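Local coordinates for mannan endo-1,4-beta-mannosidase (Mytilus edulis, PDB 2C0H), which hydrolyses internal beta-1,4-mannosidic linkages in mannans, galactomannans and glucomannans, acting as a monomeric glycoside hydrolase of family 5, at residues 262-267 against 290-295; 19-24 against 319-324; 221-226 against 255-260; 107-112 against 156-161. The protein carries 3 engineered substitutions. All coordinates share one frame; numbering follows the deposited sequence.

Contact 1: residues 262-267 against 290-295; sequences VHTYDW and MVIGEF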
loop_
_atom_site.group_PDB
_atom_site.type_symbol
_atom_site.label_atom_id
_atom_site.label_comp_id
_atom_site.label_asym_id
_atom_site.label_seq_id
_atom_site.Cartn_x
_atom_site.Cartn_y
_atom_site.Cartn_z
ATOM N N VAL A 262 3.933 4.380 4.942
ATOM C CA VAL A 262 4.886 3.844 5.904
ATOM C C VAL A 262 4.138 3.175 7.033
ATOM O O VAL A 262 3.075 3.626 7.421
ATOM C CB VAL A 262 5.839 4.921 6.487
ATOM C CG1 VAL A 262 5.079 5.930 7.362
ATOM C CG2 VAL A 262 6.961 4.292 7.270
ATOM N N HIS A 263 4.719 2.102 7.549
ATOM C CA HIS A 263 4.144 1.387 8.667
ATOM C C HIS A 263 4.915 1.709 9.950
ATOM O O HIS A 263 6.114 2.021 9.916
ATOM C CB HIS A 263 4.182 -0.104 8.362
ATOM C CG HIS A 263 3.521 -0.466 7.062
ATOM N ND1 HIS A 263 3.678 -1.700 6.468
ATOM C CD2 HIS A 263 2.713 0.245 6.241
ATOM C CE1 HIS A 263 2.989 -1.730 5.342
ATOM N NE2 HIS A 263 2.393 -0.564 5.179
ATOM N N THR A 264 4.245 1.662 11.099
ATOM C CA THR A 264 4.970 1.963 12.336
ATOM C C THR A 264 4.362 1.258 13.539
ATOM O O THR A 264 3.142 1.301 13.763
ATOM C CB THR A 264 5.083 3.502 12.535
ATOM O OG1 THR A 264 5.931 3.822 13.655
ATOM C CG2 THR A 264 3.733 4.102 12.697
ATOM N N TYR A 265 5.232 0.555 14.258
ATOM C CA TYR A 265 4.875 -0.186 15.465
ATOM C C TYR A 265 5.928 0.079 16.532
ATOM O O TYR A 265 7.108 0.245 16.217
ATOM C CB TYR A 265 4.822 -1.677 15.154
ATOM C CG TYR A 265 3.805 -2.075 14.103
ATOM C CD1 TYR A 265 2.468 -2.262 14.430
ATOM C CD2 TYR A 265 4.181 -2.297 12.787
ATOM C CE1 TYR A 265 1.526 -2.640 13.493
ATOM C CE2 TYR A 265 3.247 -2.691 11.840
ATOM C CZ TYR A 265 1.913 -2.858 12.191
ATOM O OH TYR A 265 0.936 -3.261 11.302
ATOM N N ASP A 266 5.507 0.140 17.792
ATOM C CA ASP A 266 6.442 0.364 18.890
ATOM C C ASP A 266 7.277 -0.889 19.180
ATOM O O ASP A 266 7.041 -1.950 18.600
ATOM C CB ASP A 266 5.709 0.850 20.146
ATOM C CG ASP A 266 4.854 -0.225 20.804
ATOM O OD1 ASP A 266 4.843 -1.383 20.354
ATOM O OD2 ASP A 266 4.162 0.100 21.787
ATOM N N TRP A 267 8.259 -0.745 20.058
ATOM C CA TRP A 267 9.064 -1.874 20.512
ATOM C C TRP A 267 9.295 -1.692 21.996
ATOM O O TRP A 267 9.767 -0.646 22.410
ATOM C CB TRP A 267 10.394 -1.934 19.776
ATOM C CG TRP A 267 11.245 -3.069 20.251
ATOM C CD1 TRP A 267 12.436 -2.986 20.913
ATOM C CD2 TRP A 267 10.939 -4.461 20.140
ATOM N NE1 TRP A 267 12.900 -4.246 21.206
ATOM C CE2 TRP A 267 12.000 -5.170 20.744
ATOM C CE3 TRP A 267 9.870 -5.180 19.593
ATOM C CZ2 TRP A 267 12.028 -6.565 20.802
ATOM C CZ3 TRP A 267 9.900 -6.566 19.650
ATOM C CH2 TRP A 267 10.971 -7.243 20.253
ATOM N N MET A 290 2.187 11.500 2.454
ATOM C CA MET A 290 2.479 10.267 3.149
ATOM C C MET A 290 1.268 9.811 3.947
ATOM O O MET A 290 0.684 10.597 4.692
ATOM C CB MET A 290 3.658 10.434 4.102
ATOM C CG MET A 290 3.876 9.241 5.012
ATOM S SD MET A 290 5.447 9.299 5.833
ATOM C CE MET A 290 6.506 8.708 4.503
ATOM N N VAL A 291 0.930 8.545 3.774
ATOM C CA VAL A 291 -0.116 7.867 4.537
ATOM C C VAL A 291 0.581 6.975 5.563
ATOM O O VAL A 291 1.557 6.290 5.267
ATOM C CB VAL A 291 -0.995 7.009 3.594
ATOM C CG1 VAL A 291 -1.910 6.099 4.396
ATOM C CG2 VAL A 291 -1.810 7.916 2.649
ATOM N N ILE A 292 0.087 6.978 6.791
ATOM C CA ILE A 292 0.556 6.003 7.768
ATOM C C ILE A 292 -0.334 4.756 7.583
ATOM O O ILE A 292 -1.485 4.721 8.025
ATOM C CB ILE A 292 0.516 6.580 9.192
ATOM C CG1 ILE A 292 1.386 7.853 9.290
ATOM C CG2 ILE A 292 1.010 5.537 10.197
ATOM C CD1 ILE A 292 1.228 8.630 10.608
ATOM N N GLY A 293 0.199 3.750 6.880
ATOM C CA GLY A 293 -0.592 2.684 6.284
ATOM C C GLY A 293 -0.846 1.469 7.141
ATOM O O GLY A 293 -1.659 0.647 6.761
ATOM N N GLU A 294 -0.139 1.376 8.270
ATOM C CA GLU A 294 -0.403 0.329 9.282
ATOM C C GLU A 294 0.025 0.859 10.644
ATOM O O GLU A 294 1.125 1.409 10.770
ATOM C CB GLU A 294 0.409 -0.947 9.026
ATOM C CG GLU A 294 0.061 -1.730 7.770
ATOM C CD GLU A 294 0.801 -3.056 7.658
ATOM O OE1 GLU A 294 1.473 -3.470 8.638
ATOM O OE2 GLU A 294 0.721 -3.696 6.573
ATOM N N PHE A 295 -0.843 0.693 11.641
ATOM C CA PHE A 295 -0.521 0.993 13.040
ATOM C C PHE A 295 -1.677 0.448 13.853
ATOM O O PHE A 295 -2.748 0.172 13.306
ATOM C CB PHE A 295 -0.390 2.502 13.284
ATOM C CG PHE A 295 -1.658 3.272 13.073
ATOM C CD1 PHE A 295 -2.503 3.617 14.142
ATOM C CD2 PHE A 295 -2.035 3.669 11.791
ATOM C CE1 PHE A 295 -3.653 4.319 13.932
ATOM C CE2 PHE A 295 -3.204 4.370 11.578
ATOM C CZ PHE A 295 -4.022 4.708 12.641
#
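Glu-294 places CG anti to its carbonyl carbon (chi1 -67°), as His-263 does with its own CG, and the two side chains leave the sheet on the same face and overlap. The glutamate chain, extended beyond CG, runs over one face of the imidazole. Its CG lies 3.6 Å from the centroid of the His-263 ring, almost on the ring normal, in a CH-pi contact, and the carboxylate stacks toward the rim with its plane 12° from the ring. Tyr-265 comes in from the loop beyond: its OH donates to Glu-294 OE1 at 2.7 Å, meeting the anti side of the carboxylate, while OE2 forms a salt bridge with Arg-63. Both oxygens are thus held, which fixes the rotation of the probable nucleophile. The imidazole is also tethered, from ND1 to Glu-163, the likely proton donor. An alanine at Glu-294 would probably leave the Tyr-265 hydroxyl without its acceptor, take one of two carboxylate partners from Arg-63 and open a gap over the imidazole face. Backbone hydrogen bonds join the two segments, among them Gly-293 N to Val-262 O (2.9 Å) and Thr-264 N to Glu-294 O (3.1 Å). On the reverse face Val-262 CG1 touches Met-290 SD at 3.7 Å. The pair lies between strands 221-225 and 319-322 of the barrel, with Ile-292 and Phe-295 packed against helix 305-314.

Contact 2: residues 19-24 against 319-324; sequences IFLSGA and GAWTWS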
loop_
_atom_site.group_PDB
_atom_site.type_symbol
_atom_site.label_atom_id
_atom_site.label_comp_id
_atom_site.label_asym_id
_atom_site.label_seq_id
_atom_site.Cartn_x
_atom_site.Cartn_y
_atom_site.Cartn_z
ATOM N N ILE A 19 -8.651 16.319 0.975
ATOM C CA ILE A 19 -9.214 15.176 1.736
ATOM C C ILE A 19 -8.131 14.471 2.566
ATOM O O ILE A 19 -6.937 14.679 2.385
ATOM C CB ILE A 19 -9.964 14.163 0.820
ATOM C CG1 ILE A 19 -8.999 13.466 -0.162
ATOM C CG2 ILE A 19 -11.147 14.859 0.117
ATOM C CD1 ILE A 19 -8.357 12.207 0.413
ATOM N N PHE A 20 -8.585 13.628 3.486
ATOM C CA PHE A 20 -7.727 12.778 4.284
ATOM C C PHE A 20 -8.299 11.374 4.216
ATOM O O PHE A 20 -9.520 11.216 4.392
ATOM C CB PHE A 20 -7.770 13.260 5.741
ATOM C CG PHE A 20 -6.896 12.473 6.683
ATOM C CD1 PHE A 20 -5.545 12.785 6.876
ATOM C CD2 PHE A 20 -7.449 11.435 7.421
ATOM C CE1 PHE A 20 -4.749 12.067 7.778
ATOM C CE2 PHE A 20 -6.653 10.703 8.322
ATOM C CZ PHE A 20 -5.316 11.012 8.496
ATOM N N LEU A 21 -7.446 10.376 3.951
ATOM C CA LEU A 21 -7.863 8.972 3.902
ATOM C C LEU A 21 -7.860 8.346 5.291
ATOM O O LEU A 21 -6.840 8.239 5.907
ATOM C CB LEU A 21 -6.957 8.173 2.973
ATOM C CG LEU A 21 -6.985 8.614 1.508
ATOM C CD1 LEU A 21 -5.923 7.870 0.701
ATOM C CD2 LEU A 21 -8.353 8.417 0.907
ATOM N N SER A 22 -9.027 7.927 5.758
ATOM C CA SER A 22 -9.163 7.352 7.096
ATOM C C SER A 22 -9.809 5.983 6.976
ATOM O O SER A 22 -10.883 5.859 6.400
ATOM C CB SER A 22 -10.091 8.241 7.898
ATOM O OG SER A 22 -10.314 7.694 9.192
ATOM N N GLY A 23 -9.209 4.956 7.549
ATOM C CA GLY A 23 -9.824 3.642 7.452
ATOM C C GLY A 23 -8.982 2.539 8.006
ATOM O O GLY A 23 -8.291 2.725 8.997
ATOM N N ALA A 24 -9.030 1.393 7.331
ATOM C CA ALA A 24 -8.420 0.196 7.844
ATOM C C ALA A 24 -7.943 -0.730 6.761
ATOM O O ALA A 24 -8.434 -0.696 5.632
ATOM C CB ALA A 24 -9.404 -0.530 8.726
ATOM N N GLY A 319 -3.187 10.351 5.393
ATOM C CA GLY A 319 -4.051 9.232 5.658
ATOM C C GLY A 319 -3.554 8.414 6.824
ATOM O O GLY A 319 -2.410 8.566 7.267
ATOM N N ALA A 320 -4.458 7.570 7.321
ATOM C CA ALA A 320 -4.152 6.660 8.417
ATOM C C ALA A 320 -5.048 5.419 8.294
ATOM O O ALA A 320 -6.270 5.525 8.272
ATOM C CB ALA A 320 -4.367 7.373 9.734
ATOM N N TRP A 321 -4.418 4.256 8.134
ATOM C CA TRP A 321 -5.102 2.975 8.047
ATOM C C TRP A 321 -4.634 2.048 9.171
ATOM O O TRP A 321 -3.468 1.747 9.275
ATOM C CB TRP A 321 -4.815 2.292 6.718
ATOM C CG TRP A 321 -5.276 3.053 5.519
ATOM C CD1 TRP A 321 -6.397 3.822 5.410
ATOM C CD2 TRP A 321 -4.651 3.061 4.232
ATOM N NE1 TRP A 321 -6.507 4.320 4.121
ATOM C CE2 TRP A 321 -5.440 3.872 3.387
ATOM C CE3 TRP A 321 -3.507 2.460 3.715
ATOM C CZ2 TRP A 321 -5.110 4.101 2.045
ATOM C CZ3 TRP A 321 -3.183 2.698 2.372
ATOM C CH2 TRP A 321 -3.973 3.515 1.575
ATOM N N THR A 322 -5.551 1.630 10.039
ATOM C CA THR A 322 -5.185 0.728 11.106
ATOM C C THR A 322 -4.972 -0.696 10.611
ATOM O O THR A 322 -5.489 -1.092 9.578
ATOM C CB THR A 322 -6.279 0.675 12.164
ATOM O OG1 THR A 322 -7.521 0.370 11.551
ATOM C CG2 THR A 322 -6.355 1.986 12.936
ATOM N N TRP A 323 -4.224 -1.466 11.384
ATOM C CA TRP A 323 -4.023 -2.869 11.125
ATOM C C TRP A 323 -4.698 -3.663 12.241
ATOM O O TRP A 323 -4.286 -3.481 13.403
ATOM C CB TRP A 323 -2.528 -3.188 11.150
ATOM C CG TRP A 323 -2.278 -4.632 10.926
ATOM C CD1 TRP A 323 -2.148 -5.611 11.877
ATOM C CD2 TRP A 323 -2.206 -5.282 9.660
ATOM N NE1 TRP A 323 -1.960 -6.829 11.260
ATOM C CE2 TRP A 323 -2.006 -6.650 9.900
ATOM C CE3 TRP A 323 -2.294 -4.834 8.338
ATOM C CZ2 TRP A 323 -1.884 -7.577 8.865
ATOM C CZ3 TRP A 323 -2.155 -5.760 7.313
ATOM C CH2 TRP A 323 -1.968 -7.108 7.582
ATOM N N SER A 324 -5.693 -4.518 11.977
ATOM C CA SER A 324 -6.523 -4.663 10.762
ATOM C C SER A 324 -7.893 -5.263 11.148
ATOM O O SER A 324 -8.116 -5.603 12.317
ATOM C CB SER A 324 -5.875 -5.638 9.780
ATOM O OG SER A 324 -5.887 -6.951 10.328
#
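The Phe-20 ring takes Gly-319 over one face, CA lying 3.8 Å from the ring centroid in a CH-pi contact offset toward the rim, while the tip of the ring, CZ, meets Ala-320 CB at 4.0 Å. Tyr-313 packs against the same phenyl group edge-to-face. The indole of Trp-321 is approached at its edge instead: Gly-23 N lies in the ring plane beside CD1, at 3.7 Å. Here the first and last strands of the (beta/alpha)8 barrel, 17-25 and 319-322, run parallel and close the cylinder, although nearly 300 residues separate them. Three backbone bonds stitch them together, Ala-320 N to Leu-21 O, Gly-23 N to Ala-320 O and Thr-322 N to Gly-23 O. Lacking a side chain, Gly-319 brings its CA to within 3.0 Å of Leu-21 O. Leu-21 and Trp-321 point the same way, side by side, with Leu-21 CD1 at 4.1 Å from Trp-321 CZ2. The buried indole NH is satisfied by Ser-61 OG, a bond that is likely to restrain the turn of the ring. Just past the strand, Trp-323, a probable substrate-binding residue, is joined to Ser-324 by a cis peptide bond. On the sheet face opposite Trp-321, Thr-322 OG1, hydrogen-bonded to Gln-333 OE1, rests 3.5 Å from Ala-24 CB.

Contact 3: residues 221-226 against 255-260; sequences VTVGSW and GTLSFY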
loop_
_atom_site.group_PDB
_atom_site.type_symbol
_atom_site.label_atom_id
_atom_site.label_comp_id
_atom_site.label_asym_id
_atom_site.label_seq_id
_atom_site.Cartn_x
_atom_site.Cartn_y
_atom_site.Cartn_z
ATOM N N VAL A 221 -0.673 5.302 -7.195
ATOM C CA VAL A 221 0.223 4.159 -6.949
ATOM C C VAL A 221 1.152 4.431 -5.744
ATOM O O VAL A 221 1.713 5.513 -5.593
ATOM C CB VAL A 221 1.087 3.852 -8.201
ATOM C CG1 VAL A 221 1.952 2.625 -7.975
ATOM C CG2 VAL A 221 0.216 3.653 -9.431
ATOM N N THR A 222 1.322 3.425 -4.885
ATOM C CA THR A 222 2.193 3.530 -3.732
ATOM C C THR A 222 2.914 2.187 -3.447
ATOM O O THR A 222 2.784 1.234 -4.224
ATOM C CB THR A 222 1.383 4.031 -2.502
ATOM O OG1 THR A 222 2.274 4.356 -1.428
ATOM C CG2 THR A 222 0.404 2.988 -2.023
ATOM N N VAL A 223 3.702 2.155 -2.372
ATOM C CA VAL A 223 4.349 0.956 -1.810
ATOM C C VAL A 223 4.268 1.062 -0.291
ATOM O O VAL A 223 4.552 2.106 0.254
ATOM C CB VAL A 223 5.832 0.865 -2.210
ATOM C CG1 VAL A 223 6.550 -0.288 -1.483
ATOM C CG2 VAL A 223 5.952 0.691 -3.694
ATOM N N GLY A 224 3.884 -0.018 0.376
ATOM C CA GLY A 224 3.835 -0.023 1.840
ATOM C C GLY A 224 5.157 -0.366 2.523
ATOM O O GLY A 224 5.440 -1.536 2.781
ATOM N N SER A 225 5.960 0.649 2.837
ATOM C CA SER A 225 7.288 0.484 3.427
ATOM C C SER A 225 7.203 0.094 4.898
ATOM O O SER A 225 6.380 0.622 5.630
ATOM C CB SER A 225 8.111 1.771 3.275
ATOM O OG SER A 225 9.373 1.631 3.879
ATOM N N TRP A 226 8.065 -0.822 5.311
ATOM C CA TRP A 226 8.021 -1.369 6.675
ATOM C C TRP A 226 8.439 -0.403 7.775
ATOM O O TRP A 226 7.986 -0.536 8.915
ATOM C CB TRP A 226 8.826 -2.680 6.743
ATOM C CG TRP A 226 9.924 -2.743 7.768
ATOM C CD1 TRP A 226 9.882 -3.364 8.993
ATOM C CD2 TRP A 226 11.241 -2.195 7.652
ATOM N NE1 TRP A 226 11.075 -3.218 9.633
ATOM C CE2 TRP A 226 11.934 -2.509 8.839
ATOM C CE3 TRP A 226 11.905 -1.462 6.662
ATOM C CZ2 TRP A 226 13.250 -2.116 9.061
ATOM C CZ3 TRP A 226 13.212 -1.069 6.886
ATOM C CH2 TRP A 226 13.872 -1.389 8.081
ATOM N N GLY A 255 7.738 5.776 -13.994
ATOM C CA GLY A 255 7.552 4.761 -12.956
ATOM C C GLY A 255 7.829 5.290 -11.574
ATOM O O GLY A 255 8.703 4.794 -10.882
ATOM N N THR A 256 7.052 6.292 -11.182
ATOM C CA THR A 256 7.211 6.961 -9.896
ATOM C C THR A 256 5.919 6.805 -9.087
ATOM O O THR A 256 4.850 6.567 -9.643
ATOM C CB THR A 256 7.510 8.457 -10.101
ATOM O OG1 THR A 256 6.499 9.037 -10.947
ATOM C CG2 THR A 256 8.894 8.636 -10.759
ATOM N N LEU A 257 6.037 6.914 -7.769
ATOM C CA LEU A 257 4.869 6.761 -6.906
ATOM C C LEU A 257 4.087 8.062 -6.822
ATOM O O LEU A 257 4.642 9.149 -7.034
ATOM C CB LEU A 257 5.307 6.339 -5.496
ATOM C CG LEU A 257 6.159 5.073 -5.367
ATOM C CD1 LEU A 257 6.390 4.778 -3.881
ATOM C CD2 LEU A 257 5.517 3.893 -6.061
ATOM N N SER A 258 2.802 7.938 -6.497
ATOM C CA SER A 258 1.907 9.076 -6.273
ATOM C C SER A 258 2.052 9.590 -4.856
ATOM O O SER A 258 2.078 10.791 -4.627
ATOM C CB SER A 258 0.459 8.650 -6.489
ATOM O OG SER A 258 0.275 8.041 -7.763
ATOM N N PHE A 259 2.084 8.661 -3.906
ATOM C CA PHE A 259 2.275 8.988 -2.505
ATOM C C PHE A 259 3.041 7.875 -1.803
ATOM O O PHE A 259 3.192 6.772 -2.333
ATOM C CB PHE A 259 0.954 9.355 -1.783
ATOM C CG PHE A 259 -0.082 8.264 -1.725
ATOM C CD1 PHE A 259 -0.049 7.310 -0.717
ATOM C CD2 PHE A 259 -1.149 8.235 -2.631
ATOM C CE1 PHE A 259 -1.014 6.308 -0.643
ATOM C CE2 PHE A 259 -2.128 7.248 -2.553
ATOM C CZ PHE A 259 -2.052 6.278 -1.556
ATOM N N TYR A 260 3.576 8.201 -0.640
ATOM C CA TYR A 260 4.359 7.271 0.175
ATOM C C TYR A 260 3.435 6.679 1.231
ATOM O O TYR A 260 2.405 7.259 1.583
ATOM C CB TYR A 260 5.534 7.989 0.852
ATOM C CG TYR A 260 6.574 8.596 -0.087
ATOM C CD1 TYR A 260 7.307 7.792 -0.952
ATOM C CD2 TYR A 260 6.819 9.945 -0.095
ATOM C CE1 TYR A 260 8.265 8.330 -1.794
ATOM C CE2 TYR A 260 7.780 10.497 -0.939
ATOM C CZ TYR A 260 8.488 9.684 -1.775
ATOM O OH TYR A 260 9.430 10.242 -2.606
#
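Thr-222 and Phe-259 make the tight part of this contact. With OG1 anti to the backbone N (chi1 -170°), the threonine hydroxyl donates to Phe-259 O at 2.7 Å, from a position 45° out of the carbonyl plane, while its CB lies over one face of the Phe-259 ring, 4.2 Å from the centroid. A valine at Thr-222 would probably leave the Phe-259 carbonyl without this donor and the loop less firmly fixed to the strand. Ser-258 adds a two-bond clasp on Val-221: its N donates to Val-221 O at 2.8 Å, and its OG accepts from Val-221 N at 3.0 Å. Packing is slacker around Leu-257, whose CD2 meets Val-223 CG2 at 4.0 Å and Val-221 CG1 at 4.2 Å; the nearby Val-223 N is buried without a polar partner. Toward solvent the segments part, with Thr-256 turned away from the strand and partly exposed. The loop 255-260 leads from helix 243-250 into strand 260-263, completing a beta-alpha-beta crossover of the barrel. Val-221, Val-223 and Leu-257 face helix 198-215, and Phe-259 lies against Val-291 of strand 290-294.

Contact 4: residues 107-112 against 156-161; sequences IFFTLW and GGWDIM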
loop_
_atom_site.group_PDB
_atom_site.type_symbol
_atom_site.label_atom_id
_atom_site.label_comp_id
_atom_site.label_asym_id
_atom_site.label_seq_id
_atom_site.Cartn_x
_atom_site.Cartn_y
_atom_site.Cartn_z
ATOM N N ILE A 107 -11.338 1.814 -2.347
ATOM C CA ILE A 107 -10.544 0.612 -2.166
ATOM C C ILE A 107 -9.131 0.765 -2.735
ATOM O O ILE A 107 -8.953 1.234 -3.868
ATOM C CB ILE A 107 -11.252 -0.614 -2.850
ATOM C CG1 ILE A 107 -12.695 -0.795 -2.348
ATOM C CG2 ILE A 107 -10.455 -1.896 -2.703
ATOM C CD1 ILE A 107 -12.840 -0.923 -0.843
ATOM N N PHE A 108 -8.145 0.322 -1.967
ATOM C CA PHE A 108 -6.754 0.237 -2.417
ATOM C C PHE A 108 -6.339 -1.231 -2.451
ATOM O O PHE A 108 -6.333 -1.894 -1.421
ATOM C CB PHE A 108 -5.841 1.067 -1.519
ATOM C CG PHE A 108 -6.120 2.532 -1.610
ATOM C CD1 PHE A 108 -5.396 3.331 -2.485
ATOM C CD2 PHE A 108 -7.151 3.098 -0.882
ATOM C CE1 PHE A 108 -5.680 4.671 -2.609
ATOM C CE2 PHE A 108 -7.446 4.458 -1.016
ATOM C CZ PHE A 108 -6.680 5.234 -1.855
ATOM N N PHE A 109 -6.010 -1.745 -3.635
ATOM C CA PHE A 109 -5.583 -3.127 -3.797
ATOM C C PHE A 109 -4.045 -3.252 -3.705
ATOM O O PHE A 109 -3.301 -2.538 -4.385
ATOM C CB PHE A 109 -6.040 -3.685 -5.156
ATOM C CG PHE A 109 -7.528 -3.921 -5.278
ATOM C CD1 PHE A 109 -8.119 -5.015 -4.655
ATOM C CD2 PHE A 109 -8.312 -3.121 -6.080
ATOM C CE1 PHE A 109 -9.472 -5.275 -4.796
ATOM C CE2 PHE A 109 -9.672 -3.367 -6.217
ATOM C CZ PHE A 109 -10.250 -4.450 -5.582
ATOM N N THR A 110 -3.559 -4.155 -2.855
ATOM C CA THR A 110 -2.117 -4.409 -2.712
ATOM C C THR A 110 -1.747 -5.669 -3.492
ATOM O O THR A 110 -2.263 -6.753 -3.224
ATOM C CB THR A 110 -1.713 -4.593 -1.232
ATOM O OG1 THR A 110 -2.142 -3.452 -0.496
ATOM C CG2 THR A 110 -0.239 -4.715 -1.069
ATOM N N LEU A 111 -0.846 -5.545 -4.455
ATOM C CA LEU A 111 -0.579 -6.644 -5.375
ATOM C C LEU A 111 0.205 -7.799 -4.721
ATOM O O LEU A 111 -0.282 -8.931 -4.745
ATOM C CB LEU A 111 0.193 -6.119 -6.607
ATOM C CG LEU A 111 -0.554 -5.094 -7.457
ATOM C CD1 LEU A 111 0.410 -4.662 -8.565
ATOM C CD2 LEU A 111 -1.851 -5.598 -8.022
ATOM N N TRP A 112 1.376 -7.503 -4.159
ATOM C CA TRP A 112 2.335 -8.506 -3.637
ATOM C C TRP A 112 2.676 -8.303 -2.167
ATOM O O TRP A 112 2.411 -7.247 -1.598
ATOM C CB TRP A 112 3.631 -8.483 -4.448
ATOM C CG TRP A 112 3.393 -8.549 -5.925
ATOM C CD1 TRP A 112 3.514 -7.517 -6.819
ATOM C CD2 TRP A 112 2.986 -9.689 -6.687
ATOM N NE1 TRP A 112 3.212 -7.947 -8.066
ATOM C CE2 TRP A 112 2.880 -9.273 -8.026
ATOM C CE3 TRP A 112 2.683 -11.021 -6.365
ATOM C CZ2 TRP A 112 2.504 -10.145 -9.058
ATOM C CZ3 TRP A 112 2.301 -11.888 -7.393
ATOM C CH2 TRP A 112 2.220 -11.436 -8.724
ATOM N N GLY A 156 -9.713 3.391 -5.347
ATOM C CA GLY A 156 -8.771 4.371 -4.840
ATOM C C GLY A 156 -7.416 4.305 -5.509
ATOM O O GLY A 156 -6.862 5.333 -5.891
ATOM N N GLY A 157 -6.849 3.106 -5.622
ATOM C CA GLY A 157 -5.525 2.956 -6.223
ATOM C C GLY A 157 -4.882 1.618 -5.943
ATOM O O GLY A 157 -5.563 0.649 -5.561
ATOM N N TRP A 158 -3.568 1.576 -6.185
ATOM C CA TRP A 158 -2.764 0.348 -6.198
ATOM C C TRP A 158 -1.507 0.488 -5.335
ATOM O O TRP A 158 -0.755 1.448 -5.456
ATOM C CB TRP A 158 -2.355 -0.013 -7.645
ATOM C CG TRP A 158 -3.491 -0.104 -8.609
ATOM C CD1 TRP A 158 -3.953 0.879 -9.454
ATOM C CD2 TRP A 158 -4.320 -1.249 -8.858
ATOM N NE1 TRP A 158 -5.004 0.417 -10.185
ATOM C CE2 TRP A 158 -5.252 -0.888 -9.853
ATOM C CE3 TRP A 158 -4.377 -2.542 -8.322
ATOM C CZ2 TRP A 158 -6.227 -1.770 -10.321
ATOM C CZ3 TRP A 158 -5.333 -3.419 -8.800
ATOM C CH2 TRP A 158 -6.251 -3.029 -9.783
ATOM N N ASP A 159 -1.264 -0.495 -4.476
ATOM C CA ASP A 159 -0.036 -0.600 -3.692
ATOM C C ASP A 159 0.738 -1.771 -4.302
ATOM O O ASP A 159 0.244 -2.885 -4.330
ATOM C CB ASP A 159 -0.443 -0.824 -2.217
ATOM C CG ASP A 159 0.698 -1.194 -1.294
ATOM O OD1 ASP A 159 1.875 -1.335 -1.700
ATOM O OD2 ASP A 159 0.387 -1.350 -0.076
ATOM N N ILE A 160 1.925 -1.504 -4.833
ATOM C CA ILE A 160 2.690 -2.551 -5.522
ATOM C C ILE A 160 3.119 -3.688 -4.606
ATOM O O ILE A 160 3.091 -4.839 -5.007
ATOM C CB ILE A 160 3.947 -2.012 -6.216
ATOM C CG1 ILE A 160 3.600 -0.875 -7.177
ATOM C CG2 ILE A 160 4.687 -3.127 -6.941
ATOM C CD1 ILE A 160 2.560 -1.164 -8.163
ATOM N N MET A 161 3.545 -3.385 -3.392
ATOM C CA MET A 161 4.049 -4.447 -2.520
ATOM C C MET A 161 3.978 -4.041 -1.074
ATOM O O MET A 161 4.284 -2.911 -0.735
ATOM C CB MET A 161 5.496 -4.812 -2.854
ATOM C CG MET A 161 5.969 -6.100 -2.194
ATOM S SD MET A 161 7.609 -6.572 -2.792
ATOM C CE MET A 161 7.485 -8.341 -2.830
#
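Phe-108 fills a shallow hollow made by two glycines, its ring lying against the bare backbone of strand 155-162. Gly-156 CA sits over one face, 3.9 Å from the ring centroid, and Phe-108 CE1 comes to 3.4 Å from Gly-156 C; any side chain on Gly-156 would run into this ring. On the other face of the sheet the bumps are larger and interlock. The six-membered ring of Trp-158 lodges between Phe-109 and Leu-111, its CZ3 at 3.7 Å from Phe-109 CB and its CE3 at 4.0 Å from Leu-111 CD2. The Phe-109 and Trp-158 rings, planes 30° apart and centroids 5.7 Å apart, are displaced, with little of one above the other. Further along, the edge of Trp-112 takes Ile-160 O beside CD1 at 3.3 Å. Thr-110 stands alongside Asp-159 on the Phe-108 face, where the threonine hydroxyl gives OD2 a weak bond; the stronger partner of that oxygen is Arg-63, in a salt bridge. Backbone bonds between the parallel strands, such as Asp-159 N to Phe-109 O, 2.9 Å, run beneath. The two barrel strands lie between 61-68 and 221-225; Phe-109 packs on helix 89-102, Leu-111 on helix 131-149, and Trp-158 and Ile-160 on helix 198-215.

How the contacts relate
All four contacts are buried and belong to one closed barrel, differing in which part of it they join. Contacts 4, 3 and 1 follow one another round the sheet and contact 2 seals the seam. Neighbours share backbone bonds: Thr-222 of contact 3 with Trp-158 and Ile-160 of contact 4, His-263 of contact 1 with Ser-225 of contact 3, Ile-292 of contact 1 with Trp-321 of contact 2. Contacts 2 and 4 meet through side chains, Phe-108 against Leu-21 and Trp-321. Contact 1 holds the probable nucleophile and is rich in polar groups; contacts 2 and 4 rest largely on aromatic rings against glycine backbone, contact 4 adding a buried carboxylate, and contact 3 ties a loop to a strand.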